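PDB 3ZPJ: Ton_1535 from Thermococcus onnurineus, which is of unknown function but folds as an alpha-solenoid, a right-handed coil of helices that contains an unusual left-handed helical turn. Local coordinates for residues A21-I26 with Q34-I39; D28-V33 with P70-V75; D95-A100 with Y122-A127; E135-A140 with D163-A168. All coordinates share one frame; numbering follows the deposited sequence.

Contact 1 of 4, residues A21-I26 with Q34-I39; sequences AKVYEI and QVLTKI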
# COMPACT_ATOMS: atom_id res chain seq x y z
N ALA A 21 30.62 13.77 12.77
CA ALA A 21 32.04 13.47 12.82
C ALA A 21 32.24 11.97 13.04
O ALA A 21 33.25 11.40 12.61
CB ALA A 21 32.71 14.26 13.90
N LYS A 22 31.26 11.34 13.69
CA LYS A 22 31.34 9.92 13.99
C LYS A 22 30.92 9.06 12.82
O LYS A 22 31.21 7.86 12.79
CB LYS A 22 30.47 9.57 15.19
CG LYS A 22 31.03 10.01 16.51
CD LYS A 22 30.47 9.15 17.61
CE LYS A 22 31.10 7.78 17.60
NZ LYS A 22 32.42 7.80 18.31
N VAL A 23 30.22 9.66 11.87
CA VAL A 23 29.70 8.92 10.73
C VAL A 23 30.83 8.27 9.93
O VAL A 23 30.62 7.29 9.21
CB VAL A 23 28.78 9.83 9.88
CG1 VAL A 23 28.48 9.21 8.52
CG2 VAL A 23 27.48 10.09 10.63
N TYR A 24 32.04 8.77 10.11
CA TYR A 24 33.19 8.24 9.39
C TYR A 24 33.81 7.04 10.10
O TYR A 24 34.57 6.27 9.52
CB TYR A 24 34.16 9.37 9.09
CG TYR A 24 33.39 10.42 8.32
CD1 TYR A 24 33.17 10.28 6.95
CD2 TYR A 24 32.80 11.50 8.96
CE1 TYR A 24 32.43 11.21 6.24
CE2 TYR A 24 32.06 12.44 8.26
CZ TYR A 24 31.88 12.29 6.90
OH TYR A 24 31.14 13.21 6.20
N GLU A 25 33.41 6.85 11.35
CA GLU A 25 33.75 5.63 12.06
C GLU A 25 32.90 4.46 11.56
O GLU A 25 33.07 3.33 12.01
CB GLU A 25 33.60 5.82 13.57
CG GLU A 25 34.60 6.81 14.14
CD GLU A 25 34.44 7.03 15.63
OE1 GLU A 25 33.59 6.34 16.24
OE2 GLU A 25 35.16 7.88 16.19
N ILE A 26 31.98 4.74 10.65
CA ILE A 26 31.24 3.68 10.00
C ILE A 26 32.06 3.15 8.84
O ILE A 26 32.60 3.93 8.05
CB ILE A 26 29.88 4.16 9.49
CG1 ILE A 26 29.00 4.56 10.68
CG2 ILE A 26 29.18 3.06 8.67
CD1 ILE A 26 27.58 4.86 10.28
N GLN A 34 23.13 6.01 4.26
CA GLN A 34 21.95 5.65 5.03
C GLN A 34 21.83 6.48 6.30
O GLN A 34 20.79 7.04 6.61
CB GLN A 34 22.01 4.17 5.46
CG GLN A 34 21.88 3.17 4.35
CD GLN A 34 20.45 2.95 3.94
OE1 GLN A 34 19.58 3.78 4.23
NE2 GLN A 34 20.18 1.83 3.27
N VAL A 35 22.91 6.52 7.07
CA VAL A 35 22.86 7.23 8.33
C VAL A 35 22.66 8.71 8.07
O VAL A 35 21.76 9.33 8.64
CB VAL A 35 24.13 6.98 9.15
CG1 VAL A 35 24.16 7.88 10.37
CG2 VAL A 35 24.17 5.53 9.57
N LEU A 36 23.49 9.27 7.19
CA LEU A 36 23.45 10.70 6.92
C LEU A 36 22.04 11.11 6.52
O LEU A 36 21.47 12.05 7.07
CB LEU A 36 24.47 11.09 5.86
CG LEU A 36 25.94 11.01 6.30
CD1 LEU A 36 26.87 11.04 5.09
CD2 LEU A 36 26.29 12.13 7.26
N THR A 37 21.46 10.36 5.59
CA THR A 37 20.15 10.73 5.06
C THR A 37 19.01 10.56 6.07
O THR A 37 18.02 11.28 6.01
CB THR A 37 19.83 10.02 3.73
OG1 THR A 37 20.02 8.61 3.86
CG2 THR A 37 20.74 10.52 2.62
N LYS A 38 19.15 9.61 6.99
CA LYS A 38 18.15 9.33 8.02
C LYS A 38 18.14 10.43 9.07
O LYS A 38 17.12 10.71 9.70
CB LYS A 38 18.45 7.99 8.68
CG LYS A 38 17.27 7.34 9.39
CD LYS A 38 17.61 5.89 9.76
CE LYS A 38 18.06 5.11 8.52
NZ LYS A 38 18.60 3.76 8.84
N ILE A 39 19.30 11.04 9.29
CA ILE A 39 19.39 12.22 10.12
C ILE A 39 18.65 13.40 9.51
O ILE A 39 17.88 14.09 10.18
CB ILE A 39 20.84 12.61 10.33
CG1 ILE A 39 21.54 11.55 11.19
CG2 ILE A 39 20.94 14.00 10.96
CD1 ILE A 39 22.89 11.97 11.68
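Val23 and Ile26 meet Val35 and Leu36 in a small, wholly apolar contact, buried near the N-terminal end of the solenoid, where the residues that follow helix 16-22 pack against helix 29-45. Val23 faces both partners and gives one branch to each. Its CG1, anti to the backbone N (chi1 167°), presses on Leu36 CG at 3.8 Å, while CG2 passes Val35 CG1 at 4.0 Å as the two valines slide by one another in opposite directions. The other methyl of Val35, CG2, takes the tip of Ile26, whose CD1 lies 3.5 Å away. Branched aliphatic residues suit this place, because they fill the narrow space between two backbones whose closest CA atoms, those of Val23 and Val35, are 7.4 Å apart. An alanine in place of Val23 would probably leave Leu36 and Val35 CG1 without the methyls they pack on, opening a gap there. Leu4 of helix 2-12 covers Ile26 and Val35, and Ile56 and Ile63 of helix 53-66 extend the apolar layer beyond Leu36. Aliphatic packing between segments close in sequence, extended by flanking helices, is consistent with the N-terminal part of an alpha-solenoid.

Contact 2 of 4, residues D28-V33 with P70-V75; sequences DPIEQV and PANKAV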
# COMPACT_ATOMS: atom_id res chain seq x y z
N ASP A 28 31.23 0.86 6.10
CA ASP A 28 30.61 0.90 4.80
C ASP A 28 30.09 2.29 4.43
O ASP A 28 29.40 2.93 5.23
CB ASP A 28 29.46 -0.09 4.78
CG ASP A 28 28.99 -0.39 3.40
OD1 ASP A 28 29.83 -0.77 2.56
OD2 ASP A 28 27.77 -0.25 3.15
N PRO A 29 30.44 2.77 3.23
CA PRO A 29 30.00 4.02 2.58
C PRO A 29 28.49 4.10 2.40
O PRO A 29 27.87 5.12 2.74
CB PRO A 29 30.66 3.94 1.20
CG PRO A 29 31.93 3.24 1.48
CD PRO A 29 31.61 2.20 2.54
N ILE A 30 27.91 3.05 1.85
CA ILE A 30 26.47 2.98 1.73
C ILE A 30 25.81 3.15 3.10
O ILE A 30 24.83 3.86 3.24
CB ILE A 30 26.04 1.69 1.04
CG1 ILE A 30 26.25 1.83 -0.46
CG2 ILE A 30 24.57 1.39 1.32
CD1 ILE A 30 26.16 0.54 -1.19
N GLU A 31 26.40 2.52 4.12
CA GLU A 31 25.90 2.67 5.47
C GLU A 31 26.05 4.11 5.97
O GLU A 31 25.16 4.66 6.61
CB GLU A 31 26.60 1.68 6.40
CG GLU A 31 25.94 1.53 7.75
CD GLU A 31 24.57 0.88 7.67
OE1 GLU A 31 24.26 0.26 6.63
OE2 GLU A 31 23.81 1.00 8.65
N GLN A 32 27.18 4.75 5.64
CA GLN A 32 27.36 6.17 5.97
C GLN A 32 26.26 7.03 5.34
O GLN A 32 25.82 8.00 5.93
CB GLN A 32 28.73 6.66 5.52
CG GLN A 32 29.89 6.02 6.26
CD GLN A 32 31.22 6.55 5.80
OE1 GLN A 32 31.31 7.16 4.74
NE2 GLN A 32 32.26 6.34 6.60
N VAL A 33 25.82 6.65 4.14
CA VAL A 33 24.87 7.45 3.40
C VAL A 33 23.46 7.26 3.95
O VAL A 33 22.71 8.23 4.07
CB VAL A 33 24.92 7.10 1.89
CG1 VAL A 33 23.85 7.85 1.12
CG2 VAL A 33 26.27 7.45 1.34
N PRO A 70 29.88 0.56 -9.53
CA PRO A 70 28.61 0.97 -10.13
C PRO A 70 27.38 0.59 -9.31
O PRO A 70 26.46 1.40 -9.20
CB PRO A 70 28.60 0.25 -11.49
CG PRO A 70 30.02 0.01 -11.78
CD PRO A 70 30.68 -0.26 -10.46
N ALA A 71 27.37 -0.61 -8.73
CA ALA A 71 26.23 -1.05 -7.92
C ALA A 71 26.11 -0.21 -6.66
O ALA A 71 25.01 0.22 -6.31
CB ALA A 71 26.35 -2.53 -7.55
N ASN A 72 27.22 0.01 -5.97
CA ASN A 72 27.18 0.76 -4.72
C ASN A 72 26.74 2.20 -4.96
O ASN A 72 25.93 2.75 -4.21
CB ASN A 72 28.53 0.73 -3.99
CG ASN A 72 28.84 -0.62 -3.38
OD1 ASN A 72 27.94 -1.39 -3.06
ND2 ASN A 72 30.13 -0.93 -3.25
N LYS A 73 27.28 2.79 -6.02
CA LYS A 73 26.99 4.16 -6.39
C LYS A 73 25.52 4.32 -6.70
O LYS A 73 24.89 5.31 -6.32
CB LYS A 73 27.79 4.51 -7.65
CG LYS A 73 28.31 5.94 -7.70
CD LYS A 73 29.35 6.10 -8.82
CE LYS A 73 29.96 7.50 -8.84
NZ LYS A 73 31.01 7.62 -7.78
N ALA A 74 25.00 3.33 -7.41
CA ALA A 74 23.61 3.32 -7.83
C ALA A 74 22.72 3.32 -6.60
O ALA A 74 21.76 4.08 -6.54
CB ALA A 74 23.32 2.12 -8.70
N VAL A 75 23.05 2.49 -5.61
CA VAL A 75 22.24 2.43 -4.40
C VAL A 75 22.38 3.74 -3.64
O VAL A 75 21.39 4.30 -3.18
CB VAL A 75 22.61 1.24 -3.50
CG1 VAL A 75 21.71 1.22 -2.27
CG2 VAL A 75 22.43 -0.07 -4.26
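Ile30 reaches from the first turn of helix 29-45 toward Asn72 and Val75 on helix 70-86. From CB, which points at the other helix, the chain runs to CG1, anti to the carbonyl carbon (chi1 -78°), and this atom lies 3.9 Å from the backbone oxygen Asn72 O. The next bond, extended at chi2 167°, carries CD1 to the far end. There the methyl comes 3.2 Å from Asn72 OD1, a close approach, and 3.7 Å from Asn72 CB, the two side chains crossing at about a right angle. Val75 CB stands 4.3 Å from the same methyl, Ile30 CD1. The contact bridges two non-consecutive helices that lie side by side along the alpha-solenoid, with helix 53-66 between them in sequence. Isoleucine answers the need here because its extended CG1-CD1 arm spans the gap near the surface, where Asn72 keeps a polar group at the border and Val75 supplies an apolar wall. Ile30 itself sits just behind the helix start, where Asp28 is the N-cap. Asp28 OD2 accepts from Glu31 N at 3.2 Å, the N-H coming from above the carboxylate plane.

Contact 3 of 4, residues D95-A100 with Y122-A127; sequences DFFNRA and YHLAIA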
# COMPACT_ATOMS: atom_id res chain seq x y z
N ASP A 95 17.12 14.03 -10.83
CA ASP A 95 18.52 14.08 -11.23
C ASP A 95 19.25 12.88 -10.62
O ASP A 95 19.93 12.13 -11.33
CB ASP A 95 19.16 15.41 -10.80
CG ASP A 95 20.66 15.48 -11.11
OD1 ASP A 95 21.21 14.60 -11.81
OD2 ASP A 95 21.29 16.46 -10.65
N PHE A 96 19.11 12.68 -9.32
CA PHE A 96 19.80 11.55 -8.70
C PHE A 96 19.28 10.18 -9.10
O PHE A 96 20.06 9.24 -9.23
CB PHE A 96 19.94 11.72 -7.18
CG PHE A 96 21.09 12.59 -6.81
CD1 PHE A 96 21.00 13.97 -6.94
CD2 PHE A 96 22.30 12.04 -6.42
CE1 PHE A 96 22.08 14.78 -6.64
CE2 PHE A 96 23.38 12.85 -6.12
CZ PHE A 96 23.26 14.22 -6.23
N PHE A 97 17.98 10.07 -9.32
CA PHE A 97 17.44 8.84 -9.88
C PHE A 97 18.06 8.51 -11.24
O PHE A 97 18.40 7.36 -11.52
CB PHE A 97 15.91 8.90 -9.94
CG PHE A 97 15.25 8.64 -8.61
CD1 PHE A 97 15.53 7.47 -7.91
CD2 PHE A 97 14.39 9.57 -8.05
CE1 PHE A 97 14.94 7.21 -6.68
CE2 PHE A 97 13.80 9.32 -6.81
CZ PHE A 97 14.07 8.14 -6.13
N ASN A 98 18.25 9.53 -12.07
CA ASN A 98 18.86 9.32 -13.37
C ASN A 98 20.32 8.94 -13.27
O ASN A 98 20.82 8.17 -14.10
CB ASN A 98 18.68 10.55 -14.24
CG ASN A 98 17.32 10.60 -14.90
OD1 ASN A 98 16.87 9.62 -15.48
ND2 ASN A 98 16.65 11.74 -14.78
N ARG A 99 20.99 9.47 -12.26
CA ARG A 99 22.36 9.07 -12.01
C ARG A 99 22.36 7.60 -11.62
O ARG A 99 23.17 6.82 -12.11
CB ARG A 99 23.01 9.93 -10.92
CG ARG A 99 23.21 11.39 -11.32
CD ARG A 99 24.14 12.10 -10.35
NE ARG A 99 23.89 13.54 -10.31
CZ ARG A 99 24.71 14.43 -9.74
NH1 ARG A 99 25.85 14.03 -9.18
NH2 ARG A 99 24.39 15.71 -9.75
N ALA A 100 21.43 7.22 -10.75
CA ALA A 100 21.30 5.82 -10.32
C ALA A 100 21.11 4.88 -11.52
O ALA A 100 21.86 3.92 -11.68
CB ALA A 100 20.16 5.65 -9.31
N TYR A 122 12.57 0.43 -5.60
CA TYR A 122 12.01 0.52 -4.27
C TYR A 122 12.13 1.94 -3.77
O TYR A 122 11.18 2.47 -3.17
CB TYR A 122 12.68 -0.46 -3.30
CG TYR A 122 12.37 -0.17 -1.85
CD1 TYR A 122 11.17 -0.58 -1.30
CD2 TYR A 122 13.27 0.51 -1.04
CE1 TYR A 122 10.87 -0.33 0.02
CE2 TYR A 122 12.97 0.79 0.27
CZ TYR A 122 11.77 0.35 0.80
OH TYR A 122 11.46 0.60 2.12
N HIS A 123 13.28 2.58 -4.05
CA HIS A 123 13.46 3.98 -3.65
C HIS A 123 12.53 4.94 -4.39
O HIS A 123 12.01 5.89 -3.79
CB HIS A 123 14.92 4.41 -3.68
CG HIS A 123 15.72 3.79 -2.58
ND1 HIS A 123 15.73 4.30 -1.30
CD2 HIS A 123 16.48 2.67 -2.55
CE1 HIS A 123 16.48 3.53 -0.53
NE2 HIS A 123 16.95 2.54 -1.26
N LEU A 124 12.28 4.66 -5.66
CA LEU A 124 11.31 5.44 -6.41
C LEU A 124 9.93 5.38 -5.76
O LEU A 124 9.19 6.36 -5.75
CB LEU A 124 11.24 4.95 -7.85
CG LEU A 124 12.34 5.46 -8.78
CD1 LEU A 124 12.33 4.63 -10.05
CD2 LEU A 124 12.12 6.96 -9.10
N ALA A 125 9.58 4.22 -5.21
CA ALA A 125 8.28 4.07 -4.55
C ALA A 125 8.24 4.81 -3.23
O ALA A 125 7.27 5.51 -2.95
CB ALA A 125 7.93 2.60 -4.34
N ILE A 126 9.28 4.66 -2.42
CA ILE A 126 9.44 5.42 -1.18
C ILE A 126 9.33 6.92 -1.46
O ILE A 126 8.76 7.67 -0.68
CB ILE A 126 10.81 5.15 -0.51
CG1 ILE A 126 10.92 3.71 -0.02
CG2 ILE A 126 11.04 6.08 0.65
CD1 ILE A 126 9.65 3.14 0.48
N ALA A 127 9.87 7.34 -2.61
CA ALA A 127 9.89 8.75 -3.02
C ALA A 127 8.51 9.29 -3.38
O ALA A 127 8.33 10.48 -3.57
CB ALA A 127 10.81 8.90 -4.21
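Phe97 of helix 90-104 lays one ring face on Leu124 of helix 110-126. The methyl Leu124 CD2 sits almost exactly over the middle of the ring, 3.4 Å from its centroid and 4° off the normal, a CH-pi contact that touches all six ring carbons about equally. Leu124 CG lies farther toward the rim, 3.8 Å from Phe97 CE1. At the edge, near the ring plane, Ala127 CB comes 3.9 Å from Phe97 CZ; a small methyl here lets the backbone approach the rim. His123 completes the first shell obliquely, with its backbone oxygen His123 O 3.8 Å from Phe97 CZ and its CB 4.1 Å from Phe97 CE1. The CG of Phe97 lies beside its own backbone N (chi1 -79°), and the ring reaches across to the facing helix. A flat aromatic serves well at this position because one side chain can offer a broad face to a leucine and a thin rim to an alanine. Were Phe97 shortened to a serine, Leu124 CD2 and Ala127 CB would probably lose their shared apolar partner and a gap would open between the helices.

Farther out, Ala81 of helix 70-86 and Leu120 also touch Phe97, and Tyr129 touches both Phe97 and Leu124. Leu124 is backed by Ala133 and Ile136 of helix 130-146, while the imidazole of His123 is held through ND1 by Ser82 OG. A phenylalanine of one helix set on a leucine of the next, with flanking helices closing the core, is helical-hairpin packing within an alpha-solenoid.

Contact 4 of 4, residues E135-A140 with D163-A168; sequences EIFNIA and DLLEKA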
# COMPACT_ATOMS: atom_id res chain seq x y z
N GLU A 135 7.74 0.77 -13.51
CA GLU A 135 8.43 0.68 -14.78
C GLU A 135 9.82 0.08 -14.55
O GLU A 135 10.26 -0.79 -15.27
CB GLU A 135 8.53 2.06 -15.42
CG GLU A 135 9.11 2.06 -16.82
CD GLU A 135 9.35 3.48 -17.37
OE1 GLU A 135 9.23 4.46 -16.60
OE2 GLU A 135 9.66 3.60 -18.58
N ILE A 136 10.48 0.53 -13.49
CA ILE A 136 11.81 0.09 -13.19
C ILE A 136 11.82 -1.33 -12.63
O ILE A 136 12.69 -2.14 -12.98
CB ILE A 136 12.50 1.06 -12.23
CG1 ILE A 136 12.62 2.44 -12.89
CG2 ILE A 136 13.87 0.53 -11.78
CD1 ILE A 136 13.26 2.41 -14.26
N PHE A 137 10.84 -1.65 -11.79
CA PHE A 137 10.71 -3.02 -11.30
C PHE A 137 10.58 -3.97 -12.48
O PHE A 137 11.16 -5.05 -12.47
CB PHE A 137 9.49 -3.18 -10.38
CG PHE A 137 9.77 -2.94 -8.92
CD1 PHE A 137 10.70 -3.72 -8.24
CD2 PHE A 137 9.07 -1.97 -8.20
CE1 PHE A 137 10.96 -3.53 -6.88
CE2 PHE A 137 9.32 -1.76 -6.84
CZ PHE A 137 10.26 -2.55 -6.17
N ASN A 138 9.83 -3.56 -13.49
CA ASN A 138 9.60 -4.39 -14.66
C ASN A 138 10.84 -4.57 -15.51
O ASN A 138 11.09 -5.65 -16.03
CB ASN A 138 8.45 -3.85 -15.50
CG ASN A 138 7.11 -4.35 -15.01
OD1 ASN A 138 6.38 -3.64 -14.32
ND2 ASN A 138 6.79 -5.58 -15.33
N ILE A 139 11.61 -3.49 -15.66
CA ILE A 139 12.90 -3.57 -16.32
C ILE A 139 13.82 -4.49 -15.50
O ILE A 139 14.52 -5.34 -16.06
CB ILE A 139 13.58 -2.19 -16.46
CG1 ILE A 139 12.64 -1.17 -17.08
CG2 ILE A 139 14.87 -2.31 -17.28
CD1 ILE A 139 11.90 -1.66 -18.28
N ALA A 140 13.79 -4.32 -14.17
CA ALA A 140 14.65 -5.15 -13.33
C ALA A 140 14.31 -6.60 -13.60
O ALA A 140 15.19 -7.41 -13.90
CB ALA A 140 14.47 -4.83 -11.86
N ASP A 163 10.19 -9.63 -2.94
CA ASP A 163 10.24 -9.06 -1.61
C ASP A 163 10.16 -7.54 -1.69
O ASP A 163 9.43 -6.92 -0.91
CB ASP A 163 11.52 -9.44 -0.86
CG ASP A 163 11.57 -10.92 -0.49
OD1 ASP A 163 10.53 -11.59 -0.53
OD2 ASP A 163 12.67 -11.41 -0.14
N LEU A 164 10.89 -6.95 -2.63
CA LEU A 164 10.89 -5.49 -2.73
C LEU A 164 9.57 -4.92 -3.28
O LEU A 164 9.12 -3.85 -2.84
CB LEU A 164 12.10 -4.99 -3.52
CG LEU A 164 13.46 -5.36 -2.90
CD1 LEU A 164 14.64 -5.07 -3.81
CD2 LEU A 164 13.65 -4.63 -1.63
N LEU A 165 8.95 -5.62 -4.22
CA LEU A 165 7.65 -5.22 -4.75
C LEU A 165 6.70 -5.17 -3.56
O LEU A 165 6.02 -4.18 -3.35
CB LEU A 165 7.16 -6.21 -5.82
CG LEU A 165 7.74 -6.07 -7.22
CD1 LEU A 165 7.49 -7.35 -8.01
CD2 LEU A 165 7.16 -4.88 -7.97
N GLU A 166 6.72 -6.22 -2.75
CA GLU A 166 5.85 -6.33 -1.59
C GLU A 166 6.06 -5.21 -0.59
O GLU A 166 5.09 -4.62 -0.10
CB GLU A 166 5.98 -7.70 -0.91
CG GLU A 166 4.97 -7.90 0.23
CD GLU A 166 5.20 -9.16 1.05
OE1 GLU A 166 6.21 -9.86 0.81
OE2 GLU A 166 4.37 -9.45 1.94
N LYS A 167 7.32 -4.88 -0.31
CA LYS A 167 7.60 -3.83 0.67
C LYS A 167 7.20 -2.45 0.13
O LYS A 167 6.72 -1.60 0.88
CB LYS A 167 9.06 -3.87 1.13
CG LYS A 167 9.49 -2.68 2.00
CD LYS A 167 9.40 -2.99 3.47
CE LYS A 167 9.91 -1.82 4.33
NZ LYS A 167 11.38 -1.84 4.64
N ALA A 168 7.37 -2.24 -1.16
CA ALA A 168 6.92 -1.01 -1.80
C ALA A 168 5.42 -0.88 -1.62
O ALA A 168 4.91 0.14 -1.15
CB ALA A 168 7.28 -1.01 -3.28
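One face of the Phe137 ring is covered by Leu165, whose CD2 stands 3.4 Å above the plane, offset toward the rim, in a CH-pi contact 21° off the ring normal. Leu164 O and Ala168 CB approach the ring obliquely. The two segments belong to helices 130-146 and 151-170, consecutive helices of the alpha-solenoid that pair as an antiparallel hairpin: the axes of segments 135-140 and 163-168 run at 170° and approach to 11.6 Å. Such a separation leaves room for a large side chain, and phenylalanine fills it, reaching from one helix to the backbone of the other. Leu165 slides past the ring in the opposite direction; CG anti to the carbonyl carbon (chi1 -80°), together with an extended second torsion, brings CD2 over the ring although its CB does not point straight at helix 130-146. At Ala168 a short side chain is fitting, since its methyl adds apolar cover without pushing the ring away. Ala121 of helix 110-126 and Ile161 also touch Phe137, while Met183 and Ile187 of helix 174-190 pack on Leu165, which places the pair inside the core. Leu164 crosses the aromatic side chain at about a right angle, and its CB lies 3.8 Å from Phe137 CE1.

From the N terminus, contact 1 closes the shortest loop, with seven residues between its segments, five of them already in helix 29-45. Contact 2 crosses it, since its first segment, 28-33, lies between the two segments of contact 1, and its second lies on helix 70-86. Both use helix 29-45 and touch through Gln32 NE2, which probably hydrogen-bonds to Ile26 O. Contacts 3 and 4 follow in series, each closing a loop of just over twenty residues between consecutive helices. Ala74 O packs on Ala100 CB between contacts 2 and 3, and Leu124 CD1 on Ile136 CG1 between contacts 3 and 4, tying the N-terminal helices to helix 151-170.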